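Local coordinates for methylmalonate-semialdehyde dehydrogenase (Oceanimonas doudoroffii, PDB 4ZZ7), which catalyses the NAD-dependent, CoA-acylating oxidation of methylmalonate semialdehyde, yielding propanoyl-CoA, at residues N413-F418 with G435-N440; K253-V258 with L286-A291; L405-E410 with N431-M436. All coordinates share one frame; numbering follows the deposited sequence.

Interaction 1: residues N413-F418 with G435-N440; sequences NGTCIF and GMVGIN. With NAD (nicotinamide-adenine-dinucleotide), chain M.
The bend of M436 at chi3 (-74°) turns its CE toward N413, and the methyl lies 3.5 Å from N413 OD1, the two side chains running side by side. Farther along the pair, chi2 of I439 (-62°) sets CD1 against I417 CG2 at 3.7 Å. Between these points the two strands form a regular parallel ladder: T415 N donates to M436 O (2.9 Å), T415 O receives G438 N, and the pattern continues through I417 N to G438 O and N440 N to I417 O. G438, its partner in the ladder, has no side chain to set against C416, whose SG sits over the centre of the F418 ring, 3.8 Å above the plane.

N413 links this ladder to the cofactor. Its ND2 donates a hydrogen bond to C283 O and a weak one to NAD O7N at 3.1 Å, on the nicotinamide carboxamide. An alanine here would probably leave C283 O and NAD O7N without this donor and the M436 methyl without its amide neighbour.

The pair belongs to the beta-alpha-beta unit of strand 411-418, helix 422-431 and strand 436-439. F428 of that helix packs on T415, I417 and V437, strand 254-258 flanks 411-418, and a strand of the second subunit extends the sheet beyond 436-439.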
ATOM      1  N   ASN A 413     -12.442 -18.120  16.459  1.00 23.53           N
ATOM      2  CA  ASN A 413     -11.048 -18.109  16.010  1.00 22.62           C
ATOM      3  C   ASN A 413     -10.981 -18.488  14.548  1.00 23.36           C
ATOM      4  O   ASN A 413     -10.574 -17.676  13.733  1.00 24.87           O
ATOM      5  CB  ASN A 413     -10.161 -19.033  16.860  1.00 21.64           C
ATOM      6  CG  ASN A 413      -8.713 -18.546  16.973  1.00 21.03           C
ATOM      7  OD1 ASN A 413      -8.426 -17.374  16.817  1.00 21.13           O
ATOM      8  ND2 ASN A 413      -7.802 -19.454  17.282  1.00 20.72           N
ATOM      9  N   GLY A 414     -11.439 -19.693  14.215  1.00 23.12           N
ATOM     10  CA  GLY A 414     -11.361 -20.218  12.847  1.00 22.48           C
ATOM     11  C   GLY A 414     -12.548 -21.096  12.488  1.00 23.02           C
ATOM     12  O   GLY A 414     -13.115 -21.751  13.352  1.00 24.53           O
ATOM     13  N   THR A 415     -12.920 -21.121  11.211  1.00 21.77           N
ATOM     14  CA  THR A 415     -14.030 -21.926  10.742  1.00 21.27           C
ATOM     15  C   THR A 415     -13.767 -22.383   9.324  1.00 22.36           C
ATOM     16  O   THR A 415     -12.888 -21.824   8.651  1.00 24.13           O
ATOM     17  CB  THR A 415     -15.332 -21.131  10.740  1.00 21.70           C
ATOM     18  OG1 THR A 415     -16.425 -22.009  10.442  1.00 22.21           O
ATOM     19  CG2 THR A 415     -15.306 -20.008   9.698  1.00 21.76           C
ATOM     20  N   CYS A 416     -14.532 -23.387   8.869  1.00 21.93           N
ATOM     21  CA  CYS A 416     -14.460 -23.881   7.481  1.00 21.03           C
ATOM     22  C   CYS A 416     -15.853 -24.220   6.959  1.00 20.73           C
ATOM     23  O   CYS A 416     -16.758 -24.494   7.728  1.00 20.50           O
ATOM     24  CB  CYS A 416     -13.536 -25.109   7.341  1.00 20.96           C
ATOM     25  SG  CYS A 416     -13.632 -26.025   5.734  1.00 20.92           S
ATOM     26  N   ILE A 417     -16.007 -24.191   5.644  1.00 20.05           N
ATOM     27  CA  ILE A 417     -17.182 -24.735   5.018  1.00 20.75           C
ATOM     28  C   ILE A 417     -16.742 -25.670   3.904  1.00 21.90           C
ATOM     29  O   ILE A 417     -15.881 -25.302   3.108  1.00 24.18           O
ATOM     30  CB  ILE A 417     -18.110 -23.633   4.477  1.00 20.52           C
ATOM     31  CG1 ILE A 417     -19.377 -24.259   3.894  1.00 20.10           C
ATOM     32  CG2 ILE A 417     -17.418 -22.763   3.432  1.00 20.32           C
ATOM     33  CD1 ILE A 417     -20.488 -23.266   3.671  1.00 20.25           C
ATOM     34  N   PHE A 418     -17.313 -26.876   3.859  1.00 21.38           N
ATOM     35  CA  PHE A 418     -17.113 -27.775   2.745  1.00 20.51           C
ATOM     36  C   PHE A 418     -18.299 -27.629   1.808  1.00 21.86           C
ATOM     37  O   PHE A 418     -19.426 -27.912   2.191  1.00 22.55           O
ATOM     38  CB  PHE A 418     -16.993 -29.185   3.243  1.00 19.75           C
ATOM     39  CG  PHE A 418     -15.796 -29.411   4.093  1.00 19.54           C
ATOM     40  CD1 PHE A 418     -14.541 -29.467   3.529  1.00 19.93           C
ATOM     41  CD2 PHE A 418     -15.918 -29.575   5.449  1.00 19.43           C
ATOM     42  CE1 PHE A 418     -13.425 -29.690   4.313  1.00 20.46           C
ATOM     43  CE2 PHE A 418     -14.817 -29.800   6.238  1.00 19.93           C
ATOM     44  CZ  PHE A 418     -13.564 -29.852   5.674  1.00 20.28           C
ATOM     45  N   GLY A 435     -12.657 -14.855  12.643  1.00 14.12           N
ATOM     46  CA  GLY A 435     -11.535 -14.157  12.023  1.00 13.58           C
ATOM     47  C   GLY A 435     -10.905 -14.845  10.824  1.00 13.04           C
ATOM     48  O   GLY A 435     -10.542 -14.209   9.847  1.00 12.68           O
ATOM     49  N   MET A 436     -10.743 -16.152  10.911  1.00 12.65           N
ATOM     50  CA  MET A 436     -10.118 -16.907   9.837  1.00 12.40           C
ATOM     51  C   MET A 436     -11.062 -17.972   9.274  1.00 11.84           C
ATOM     52  O   MET A 436     -11.430 -18.911   9.953  1.00 11.79           O
ATOM     53  CB  MET A 436      -8.825 -17.523  10.353  1.00 12.61           C
ATOM     54  CG  MET A 436      -7.788 -16.486  10.725  1.00 12.67           C
ATOM     55  SD  MET A 436      -6.650 -17.024  11.997  1.00 13.08           S
ATOM     56  CE  MET A 436      -7.668 -16.952  13.456  1.00 12.84           C
ATOM     57  N   VAL A 437     -11.411 -17.803   8.010  1.00 11.47           N
ATOM     58  CA  VAL A 437     -12.429 -18.562   7.331  1.00 11.25           C
ATOM     59  C   VAL A 437     -11.781 -19.412   6.263  1.00 11.68           C
ATOM     60  O   VAL A 437     -10.935 -18.922   5.499  1.00 11.47           O
ATOM     61  CB  VAL A 437     -13.363 -17.601   6.609  1.00 11.01           C
ATOM     62  CG1 VAL A 437     -14.468 -18.341   5.900  1.00 10.92           C
ATOM     63  CG2 VAL A 437     -13.936 -16.598   7.584  1.00 11.10           C
ATOM     64  N   GLY A 438     -12.198 -20.672   6.188  1.00 12.17           N
ATOM     65  CA  GLY A 438     -11.730 -21.585   5.147  1.00 12.89           C
ATOM     66  C   GLY A 438     -12.860 -21.995   4.208  1.00 13.50           C
ATOM     67  O   GLY A 438     -13.996 -22.125   4.644  1.00 13.30           O
ATOM     68  N   ILE A 439     -12.551 -22.168   2.920  1.00 14.25           N
ATOM     69  CA  ILE A 439     -13.469 -22.765   1.950  1.00 14.75           C
ATOM     70  C   ILE A 439     -12.797 -24.074   1.567  1.00 15.83           C
ATOM     71  O   ILE A 439     -11.732 -24.054   0.971  1.00 16.07           O
ATOM     72  CB  ILE A 439     -13.666 -21.867   0.712  1.00 14.58           C
ATOM     73  CG1 ILE A 439     -13.985 -20.425   1.105  1.00 14.56           C
ATOM     74  CG2 ILE A 439     -14.757 -22.383  -0.204  1.00 14.55           C
ATOM     75  CD1 ILE A 439     -15.257 -20.228   1.890  1.00 14.41           C
ATOM     76  N   ASN A 440     -13.389 -25.197   1.968  1.00 17.35           N
ATOM     77  CA  ASN A 440     -12.807 -26.531   1.793  1.00 19.18           C
ATOM     78  C   ASN A 440     -11.373 -26.690   2.313  1.00 20.58           C
ATOM     79  O   ASN A 440     -10.624 -27.537   1.833  1.00 20.39           O
ATOM     80  CB  ASN A 440     -12.882 -26.927   0.323  1.00 20.66           C
ATOM     81  CG  ASN A 440     -14.309 -26.892  -0.222  1.00 20.49           C
ATOM     82  OD1 ASN A 440     -15.131 -27.742   0.101  1.00 21.16           O
ATOM     83  ND2 ASN A 440     -14.594 -25.931  -1.066  1.00 20.46           N
TER
HETATM   84  PA  NAD M 501      -2.064 -20.668  28.949  1.00 47.36           P
HETATM   85  O1A NAD M 501      -1.893 -21.405  30.275  1.00 46.29           O
HETATM   86  O2A NAD M 501      -3.324 -19.881  28.630  1.00 43.25           O
HETATM   87  O5B NAD M 501      -0.853 -19.598  28.803  1.00 46.00           O
HETATM   88  C5B NAD M 501       0.428 -19.912  28.237  1.00 41.94           C
HETATM   89  C4B NAD M 501       1.514 -18.961  28.740  1.00 38.73           C
HETATM   90  O4B NAD M 501       0.997 -18.099  29.757  1.00 36.88           O
HETATM   91  C3B NAD M 501       2.711 -19.672  29.366  1.00 37.46           C
HETATM   92  O3B NAD M 501       3.899 -19.026  28.902  1.00 34.93           O
HETATM   93  C2B NAD M 501       2.495 -19.560  30.873  1.00 37.53           C
HETATM   94  O2B NAD M 501       3.642 -19.390  31.711  1.00 37.76           O
HETATM   95  C1B NAD M 501       1.641 -18.314  31.018  1.00 37.65           C
HETATM   96  N9A NAD M 501       0.639 -18.426  32.120  1.00 39.19           N
HETATM   97  C8A NAD M 501      -0.093 -19.533  32.440  1.00 38.74           C
HETATM   98  N7A NAD M 501      -0.916 -19.274  33.477  1.00 38.34           N
HETATM   99  C5A NAD M 501      -0.722 -17.984  33.849  1.00 37.80           C
HETATM  100  C6A NAD M 501      -1.277 -17.077  34.897  1.00 36.51           C
HETATM  101  N6A NAD M 501      -2.220 -17.532  35.750  1.00 35.98           N
HETATM  102  N1A NAD M 501      -0.812 -15.800  34.952  1.00 35.24           N
HETATM  103  C2A NAD M 501       0.146 -15.344  34.089  1.00 34.01           C
HETATM  104  N3A NAD M 501       0.693 -16.096  33.111  1.00 32.17           N
HETATM  105  C4A NAD M 501       0.310 -17.408  32.950  1.00 37.52           C
HETATM  106  O3  NAD M 501      -1.805 -21.721  27.718  1.00 50.37           O
HETATM  107  PN  NAD M 501      -1.156 -23.226  27.748  1.00 49.99           P
HETATM  108  O1N NAD M 501       0.352 -23.173  28.012  1.00 48.95           O
HETATM  109  O2N NAD M 501      -2.016 -24.241  28.513  1.00 46.90           O
HETATM  110  O5D NAD M 501      -1.398 -23.488  26.183  1.00 51.33           O
HETATM  111  C5D NAD M 501      -2.703 -23.854  25.704  1.00 57.61           C
HETATM  112  C4D NAD M 501      -3.565 -22.689  25.174  1.00 61.76           C
HETATM  113  O4D NAD M 501      -3.044 -22.023  24.002  1.00 65.76           O
HETATM  114  C3D NAD M 501      -4.957 -23.197  24.759  1.00 63.77           C
HETATM  115  O3D NAD M 501      -5.942 -22.842  25.735  1.00 57.82           O
HETATM  116  C2D NAD M 501      -5.264 -22.583  23.384  1.00 66.08           C
HETATM  117  O2D NAD M 501      -6.580 -22.020  23.327  1.00 63.54           O
HETATM  118  C1D NAD M 501      -4.164 -21.547  23.234  1.00 65.85           C
HETATM  119  N1N NAD M 501      -3.773 -21.238  21.863  1.00 68.43           N
HETATM  120  C2N NAD M 501      -4.280 -20.119  21.328  1.00 71.75           C
HETATM  121  C3N NAD M 501      -3.946 -19.741  20.031  1.00 73.58           C
HETATM  122  C7N NAD M 501      -4.514 -18.510  19.365  1.00 78.12           C
HETATM  123  O7N NAD M 501      -5.724 -18.271  19.277  1.00 74.25           O
HETATM  124  N7N NAD M 501      -3.632 -17.692  18.817  1.00 79.79           N
HETATM  125  C4N NAD M 501      -3.050 -20.524  19.313  1.00 68.67           C
HETATM  126  C5N NAD M 501      -2.523 -21.677  19.880  1.00 67.21           C
HETATM  127  C6N NAD M 501      -2.905 -22.015  21.180  1.00 70.12           C

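Interaction 2: residues K253-V258 with L286-A291; sequences KNHAIV and LSVAVA
The carbonyl oxygen N254 O is gripped by two successive backbone N-H groups: V288 N at 3.2 Å and, more weakly, S287 N. Beyond this doubly accepting carbonyl the strands settle into a plain parallel ladder, with A256 N giving to V288 O at 2.8 Å, A256 O receiving V290 N and V258 N giving to V290 O.

Beside the ladder, H255 shows how a polar ring can be fixed by apolar neighbours and hydrogen bonds together. CB of V288 stands 3.8 Å from the ring centroid, only 6° off the normal, a CH-pi contact over one face, while V290 CG2 meets CD2 at the ring edge, 3.5 Å away. With chi1 at -71°, CG lies beside its own backbone N, and ND1 donates to K253 O at 2.8 Å, the oxygen lying in the ring plane while the donor stands above the carbonyl plane. NE2 is hydrogen-bonded to Y382 OH; with a partner on each nitrogen the imidazole is probably held against rotation.

The two strands are the first and last elements of a beta-alpha-beta unit in the aldehyde dehydrogenase fold, joined through helix 264-276. On the A256 side of the sheet, CD2 of L286 packs on A256 CB at 3.4 Å. K253 crosses V288 at about a right angle, its aliphatic CD resting on V288 CG2, while its NZ bonds weakly to E384 O. Near the start of the pair a water lies 3.1 Å from S287 OG and weakly accepts from N254 N.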
ATOM      1  N   LYS A 253     -13.165 -22.784  19.393  1.00 25.17           N
ATOM      2  CA  LYS A 253     -13.998 -23.957  19.056  1.00 27.53           C
ATOM      3  C   LYS A 253     -14.335 -23.918  17.559  1.00 28.78           C
ATOM      4  O   LYS A 253     -15.361 -23.350  17.128  1.00 26.98           O
ATOM      5  CB  LYS A 253     -15.288 -24.030  19.896  1.00 27.75           C
ATOM      6  CG  LYS A 253     -15.321 -25.176  20.912  1.00 28.19           C
ATOM      7  CD  LYS A 253     -15.754 -26.504  20.303  1.00 27.89           C
ATOM      8  CE  LYS A 253     -15.886 -27.603  21.357  1.00 28.44           C
ATOM      9  NZ  LYS A 253     -14.611 -28.275  21.697  1.00 29.64           N
ATOM     10  N   ASN A 254     -13.453 -24.519  16.763  1.00 29.05           N
ATOM     11  CA  ASN A 254     -13.534 -24.339  15.316  1.00 28.88           C
ATOM     12  C   ASN A 254     -14.540 -25.287  14.695  1.00 27.17           C
ATOM     13  O   ASN A 254     -14.409 -26.489  14.833  1.00 27.76           O
ATOM     14  CB  ASN A 254     -12.156 -24.503  14.678  1.00 30.09           C
ATOM     15  CG  ASN A 254     -11.223 -23.290  14.906  1.00 30.08           C
ATOM     16  OD1 ASN A 254     -10.312 -23.058  14.125  1.00 31.88           O
ATOM     17  ND2 ASN A 254     -11.450 -22.523  15.938  1.00 29.76           N
ATOM     18  N   HIS A 255     -15.543 -24.721  14.022  1.00 25.65           N
ATOM     19  CA  HIS A 255     -16.624 -25.476  13.395  1.00 24.44           C
ATOM     20  C   HIS A 255     -16.422 -25.584  11.887  1.00 23.40           C
ATOM     21  O   HIS A 255     -15.977 -24.640  11.266  1.00 22.59           O
ATOM     22  CB  HIS A 255     -17.969 -24.780  13.615  1.00 24.86           C
ATOM     23  CG  HIS A 255     -18.489 -24.829  15.023  1.00 24.41           C
ATOM     24  ND1 HIS A 255     -17.748 -24.410  16.111  1.00 25.41           N
ATOM     25  CD2 HIS A 255     -19.698 -25.185  15.511  1.00 23.00           C
ATOM     26  CE1 HIS A 255     -18.470 -24.535  17.210  1.00 23.89           C
ATOM     27  NE2 HIS A 255     -19.655 -25.006  16.872  1.00 23.30           N
ATOM     28  N   ALA A 256     -16.796 -26.727  11.314  1.00 23.48           N
ATOM     29  CA  ALA A 256     -16.836 -26.923   9.864  1.00 23.49           C
ATOM     30  C   ALA A 256     -18.244 -27.331   9.434  1.00 22.97           C
ATOM     31  O   ALA A 256     -18.774 -28.343   9.910  1.00 25.56           O
ATOM     32  CB  ALA A 256     -15.836 -27.984   9.431  1.00 23.55           C
ATOM     33  N   ILE A 257     -18.832 -26.564   8.531  1.00 21.18           N
ATOM     34  CA  ILE A 257     -20.137 -26.874   7.982  1.00 20.57           C
ATOM     35  C   ILE A 257     -19.917 -27.796   6.807  1.00 20.50           C
ATOM     36  O   ILE A 257     -19.272 -27.403   5.838  1.00 20.22           O
ATOM     37  CB  ILE A 257     -20.849 -25.597   7.505  1.00 20.55           C
ATOM     38  CG1 ILE A 257     -21.026 -24.646   8.685  1.00 20.36           C
ATOM     39  CG2 ILE A 257     -22.192 -25.915   6.848  1.00 20.42           C
ATOM     40  CD1 ILE A 257     -21.607 -23.309   8.312  1.00 20.36           C
ATOM     41  N   VAL A 258     -20.437 -29.020   6.905  1.00 21.00           N
ATOM     42  CA  VAL A 258     -20.412 -29.986   5.796  1.00 21.24           C
ATOM     43  C   VAL A 258     -21.767 -29.895   5.067  1.00 22.13           C
ATOM     44  O   VAL A 258     -22.788 -30.371   5.565  1.00 21.84           O
ATOM     45  CB  VAL A 258     -20.128 -31.418   6.287  1.00 20.13           C
ATOM     46  CG1 VAL A 258     -19.988 -32.354   5.109  1.00 20.01           C
ATOM     47  CG2 VAL A 258     -18.872 -31.444   7.139  1.00 19.90           C
ATOM     48  N   LEU A 286      -9.833 -28.341  14.291  1.00 24.33           N
ATOM     49  CA  LEU A 286     -11.224 -28.422  13.918  1.00 24.71           C
ATOM     50  C   LEU A 286     -11.943 -29.468  14.775  1.00 24.72           C
ATOM     51  O   LEU A 286     -11.851 -30.669  14.509  1.00 25.47           O
ATOM     52  CB  LEU A 286     -11.342 -28.737  12.442  1.00 24.88           C
ATOM     53  CG  LEU A 286     -12.483 -27.923  11.869  1.00 26.42           C
ATOM     54  CD1 LEU A 286     -12.241 -27.836  10.403  1.00 28.82           C
ATOM     55  CD2 LEU A 286     -13.842 -28.532  12.151  1.00 26.57           C
ATOM     56  N   SER A 287     -12.658 -28.982  15.795  1.00 23.85           N
ATOM     57  CA  SER A 287     -13.257 -29.816  16.857  1.00 22.29           C
ATOM     58  C   SER A 287     -14.750 -30.101  16.679  1.00 21.78           C
ATOM     59  O   SER A 287     -15.294 -30.982  17.342  1.00 21.89           O
ATOM     60  CB  SER A 287     -13.045 -29.150  18.209  1.00 21.02           C
ATOM     61  OG  SER A 287     -13.208 -27.763  18.090  1.00 19.84           O
ATOM     62  N   VAL A 288     -15.406 -29.362  15.790  1.00 20.95           N
ATOM     63  CA  VAL A 288     -16.837 -29.510  15.566  1.00 19.97           C
ATOM     64  C   VAL A 288     -17.159 -29.563  14.071  1.00 19.90           C
ATOM     65  O   VAL A 288     -16.850 -28.657  13.308  1.00 18.16           O
ATOM     66  CB  VAL A 288     -17.631 -28.365  16.222  1.00 19.75           C
ATOM     67  CG1 VAL A 288     -19.126 -28.641  16.167  1.00 19.79           C
ATOM     68  CG2 VAL A 288     -17.202 -28.161  17.665  1.00 19.62           C
ATOM     69  N   ALA A 289     -17.799 -30.642  13.659  1.00 21.08           N
ATOM     70  CA  ALA A 289     -18.283 -30.754  12.296  1.00 22.67           C
ATOM     71  C   ALA A 289     -19.802 -30.564  12.339  1.00 23.21           C
ATOM     72  O   ALA A 289     -20.526 -31.317  12.992  1.00 23.26           O
ATOM     73  CB  ALA A 289     -17.911 -32.113  11.724  1.00 23.57           C
ATOM     74  N   VAL A 290     -20.288 -29.520  11.698  1.00 23.33           N
ATOM     75  CA  VAL A 290     -21.723 -29.252  11.693  1.00 23.91           C
ATOM     76  C   VAL A 290     -22.342 -29.807  10.407  1.00 24.10           C
ATOM     77  O   VAL A 290     -22.284 -29.170   9.360  1.00 23.93           O
ATOM     78  CB  VAL A 290     -22.009 -27.749  11.842  1.00 24.36           C
ATOM     79  CG1 VAL A 290     -23.498 -27.491  12.021  1.00 24.23           C
ATOM     80  CG2 VAL A 290     -21.253 -27.193  13.033  1.00 24.84           C
ATOM     81  N   ALA A 291     -22.936 -30.994  10.498  1.00 24.29           N
ATOM     82  CA  ALA A 291     -23.514 -31.651   9.337  1.00 24.65           C
ATOM     83  C   ALA A 291     -24.913 -31.106   9.081  1.00 25.58           C
ATOM     84  O   ALA A 291     -25.788 -31.229   9.914  1.00 24.93           O
ATOM     85  CB  ALA A 291     -23.559 -33.147   9.548  1.00 24.88           C
TER
HETATM   86  O   HOH W   1     -10.865 -25.810  18.486  1.00 20.58           O

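Interaction 3: residues L405-E410 with N431-M436; sequences LIDAHE and NIQVGM
The last turn of helix 399-408 meets the inverse gamma turn centred on Q433, in the loop that leads from helix 422-431 into strand 436-439. One hydrogen bond makes the polar tie: Q433 N donates to D407 OD1 at 2.9 Å, reaching the oxygen on its syn side and 18° out of the carboxylate plane. D407 chi1 (-68°) puts CG beside its own backbone N; the D407 and Q433 side chains cross obliquely, carboxylate and amide planes 66° apart. The amide of Q433 folds back instead on its own segment, NE2 giving to N431 O at 3.1 Å.

Next to this bond lies an apolar patch. I406 CG2 touches I432 CD1 at 3.8 Å, the two side chains crossing at about a right angle, and V434 CG1 at 3.9 Å. T415 of the adjoining strand packs on I406, I432 and V434 alike. The second subunit also reaches the loop, through its K478 NZ, hydrogen-bonded to I432 O.

Within the turn, V434 N bonds weakly to I432 O, closing a gamma turn, and the negative phi and positive psi of Q433 make it the inverse form, here at a helix-to-strand connection.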
ATOM      1  N   LEU A 405     -25.437 -21.172  14.859  1.00 25.71           N
ATOM      2  CA  LEU A 405     -24.802 -21.945  15.925  1.00 25.69           C
ATOM      3  C   LEU A 405     -23.345 -21.483  16.136  1.00 26.84           C
ATOM      4  O   LEU A 405     -22.908 -21.323  17.284  1.00 27.52           O
ATOM      5  CB  LEU A 405     -24.872 -23.439  15.603  1.00 25.37           C
ATOM      6  CG  LEU A 405     -24.136 -24.398  16.534  1.00 25.25           C
ATOM      7  CD1 LEU A 405     -24.815 -24.472  17.883  1.00 24.52           C
ATOM      8  CD2 LEU A 405     -24.079 -25.764  15.879  1.00 26.32           C
ATOM      9  N   ILE A 406     -22.617 -21.245  15.034  1.00 26.07           N
ATOM     10  CA  ILE A 406     -21.215 -20.831  15.115  1.00 25.38           C
ATOM     11  C   ILE A 406     -21.118 -19.452  15.762  1.00 25.57           C
ATOM     12  O   ILE A 406     -20.371 -19.273  16.723  1.00 24.54           O
ATOM     13  CB  ILE A 406     -20.510 -20.855  13.729  1.00 24.73           C
ATOM     14  CG1 ILE A 406     -20.377 -22.294  13.229  1.00 24.14           C
ATOM     15  CG2 ILE A 406     -19.099 -20.276  13.822  1.00 24.39           C
ATOM     16  CD1 ILE A 406     -20.064 -22.445  11.757  1.00 23.65           C
ATOM     17  N   ASP A 407     -21.884 -18.496  15.228  1.00 26.41           N
ATOM     18  CA  ASP A 407     -21.917 -17.107  15.720  1.00 26.62           C
ATOM     19  C   ASP A 407     -22.323 -17.013  17.188  1.00 29.00           C
ATOM     20  O   ASP A 407     -21.897 -16.106  17.897  1.00 31.12           O
ATOM     21  CB  ASP A 407     -22.900 -16.249  14.911  1.00 25.72           C
ATOM     22  CG  ASP A 407     -22.460 -16.025  13.487  1.00 25.63           C
ATOM     23  OD1 ASP A 407     -21.240 -15.997  13.217  1.00 25.88           O
ATOM     24  OD2 ASP A 407     -23.354 -15.884  12.632  1.00 25.24           O
ATOM     25  N   ALA A 408     -23.179 -17.933  17.628  1.00 31.32           N
ATOM     26  CA  ALA A 408     -23.624 -18.001  19.032  1.00 31.02           C
ATOM     27  C   ALA A 408     -22.484 -18.341  19.985  1.00 30.95           C
ATOM     28  O   ALA A 408     -22.468 -17.857  21.105  1.00 32.86           O
ATOM     29  CB  ALA A 408     -24.745 -19.021  19.194  1.00 30.56           C
ATOM     30  N   HIS A 409     -21.537 -19.161  19.529  1.00 30.49           N
ATOM     31  CA  HIS A 409     -20.453 -19.658  20.377  1.00 29.34           C
ATOM     32  C   HIS A 409     -19.593 -18.543  20.966  1.00 29.35           C
ATOM     33  O   HIS A 409     -19.473 -17.452  20.409  1.00 27.91           O
ATOM     34  CB  HIS A 409     -19.558 -20.651  19.618  1.00 29.13           C
ATOM     35  CG  HIS A 409     -18.900 -21.646  20.512  1.00 29.14           C
ATOM     36  ND1 HIS A 409     -17.739 -21.374  21.196  1.00 28.21           N
ATOM     37  CD2 HIS A 409     -19.273 -22.891  20.887  1.00 30.26           C
ATOM     38  CE1 HIS A 409     -17.410 -22.411  21.942  1.00 28.31           C
ATOM     39  NE2 HIS A 409     -18.321 -23.348  21.770  1.00 30.00           N
ATOM     40  N   GLU A 410     -19.005 -18.830  22.116  1.00 30.80           N
ATOM     41  CA  GLU A 410     -18.126 -17.872  22.782  1.00 32.60           C
ATOM     42  C   GLU A 410     -16.997 -17.426  21.834  1.00 32.23           C
ATOM     43  O   GLU A 410     -16.852 -16.224  21.535  1.00 32.58           O
ATOM     44  CB  GLU A 410     -17.579 -18.484  24.090  1.00 33.79           C
ATOM     45  CG  GLU A 410     -16.869 -17.517  25.042  1.00 34.25           C
ATOM     46  CD  GLU A 410     -16.199 -18.229  26.219  1.00 35.28           C
ATOM     47  OE1 GLU A 410     -16.550 -19.419  26.477  1.00 34.61           O
ATOM     48  OE2 GLU A 410     -15.314 -17.605  26.876  1.00 32.47           O
ATOM     49  N   ASN A 431     -20.416 -13.341   5.858  1.00 22.58           N
ATOM     50  CA  ASN A 431     -21.244 -13.116   7.055  1.00 22.52           C
ATOM     51  C   ASN A 431     -20.837 -13.828   8.316  1.00 21.33           C
ATOM     52  O   ASN A 431     -21.379 -13.494   9.364  1.00 21.20           O
ATOM     53  CB  ASN A 431     -22.696 -13.497   6.775  1.00 23.71           C
ATOM     54  CG  ASN A 431     -23.301 -12.674   5.677  1.00 25.19           C
ATOM     55  OD1 ASN A 431     -23.569 -13.169   4.579  1.00 27.04           O
ATOM     56  ND2 ASN A 431     -23.497 -11.395   5.952  1.00 26.47           N
ATOM     57  N   ILE A 432     -19.947 -14.819   8.235  1.00 20.84           N
ATOM     58  CA  ILE A 432     -19.583 -15.609   9.440  1.00 21.28           C
ATOM     59  C   ILE A 432     -18.730 -14.802  10.414  1.00 20.58           C
ATOM     60  O   ILE A 432     -17.789 -14.139  10.006  1.00 19.52           O
ATOM     61  CB  ILE A 432     -18.908 -16.962   9.101  1.00 21.84           C
ATOM     62  CG1 ILE A 432     -18.867 -17.880  10.332  1.00 22.59           C
ATOM     63  CG2 ILE A 432     -17.517 -16.784   8.513  1.00 21.99           C
ATOM     64  CD1 ILE A 432     -20.190 -18.585  10.620  1.00 23.40           C
ATOM     65  N   GLN A 433     -19.061 -14.868  11.702  1.00 21.37           N
ATOM     66  CA  GLN A 433     -18.427 -14.016  12.709  1.00 22.01           C
ATOM     67  C   GLN A 433     -17.206 -14.675  13.334  1.00 20.40           C
ATOM     68  O   GLN A 433     -17.132 -14.807  14.555  1.00 19.93           O
ATOM     69  CB  GLN A 433     -19.429 -13.641  13.802  1.00 24.56           C
ATOM     70  CG  GLN A 433     -20.643 -12.867  13.310  1.00 27.50           C
ATOM     71  CD  GLN A 433     -20.276 -11.511  12.698  1.00 31.12           C
ATOM     72  OE1 GLN A 433     -19.695 -10.645  13.374  1.00 34.66           O
ATOM     73  NE2 GLN A 433     -20.610 -11.316  11.417  1.00 31.84           N
ATOM     74  N   VAL A 434     -16.264 -15.112  12.489  1.00 18.76           N
ATOM     75  CA  VAL A 434     -14.942 -15.588  12.926  1.00 17.34           C
ATOM     76  C   VAL A 434     -13.836 -14.977  12.058  1.00 15.35           C
ATOM     77  O   VAL A 434     -14.037 -14.660  10.887  1.00 14.82           O
ATOM     78  CB  VAL A 434     -14.842 -17.145  12.987  1.00 18.05           C
ATOM     79  CG1 VAL A 434     -16.214 -17.782  13.023  1.00 18.21           C
ATOM     80  CG2 VAL A 434     -14.048 -17.730  11.829  1.00 18.73           C
ATOM     81  N   GLY A 435     -12.657 -14.855  12.643  1.00 14.12           N
ATOM     82  CA  GLY A 435     -11.535 -14.157  12.023  1.00 13.58           C
ATOM     83  C   GLY A 435     -10.905 -14.845  10.824  1.00 13.04           C
ATOM     84  O   GLY A 435     -10.542 -14.209   9.847  1.00 12.68           O
ATOM     85  N   MET A 436     -10.743 -16.152  10.911  1.00 12.65           N
ATOM     86  CA  MET A 436     -10.118 -16.907   9.837  1.00 12.40           C
ATOM     87  C   MET A 436     -11.062 -17.972   9.274  1.00 11.84           C
ATOM     88  O   MET A 436     -11.430 -18.911   9.953  1.00 11.79           O
ATOM     89  CB  MET A 436      -8.825 -17.523  10.353  1.00 12.61           C
ATOM     90  CG  MET A 436      -7.788 -16.486  10.725  1.00 12.67           C
ATOM     91  SD  MET A 436      -6.650 -17.024  11.997  1.00 13.08           S
ATOM     92  CE  MET A 436      -7.668 -16.952  13.456  1.00 12.84           C
TER

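Interactions 1 and 2 are two steps of one sheet, their centres about 9 Å apart, because strands 411-418 and 254-258 are neighbours: F418 N lies 2.8 Å from I257 O, and T415 OG1 lies 2.8 Å from H255 O, both probable hydrogen bonds. Interaction 3 packs against both. V434 CG2 meets T415 CG2 at 3.4 Å, and I406 CG1 meets H255 CB at 3.5 Å; interaction 3 also shares G435 and M436 with interaction 1. N413 of interaction 1 touches the cofactor directly; its side chain is also about 4 Å, nearest atoms, from that of C283. Of the side chains that take part in the other two contacts, N254 is about 8 Å and V434 about 11 Å from NAD at the nearest atoms.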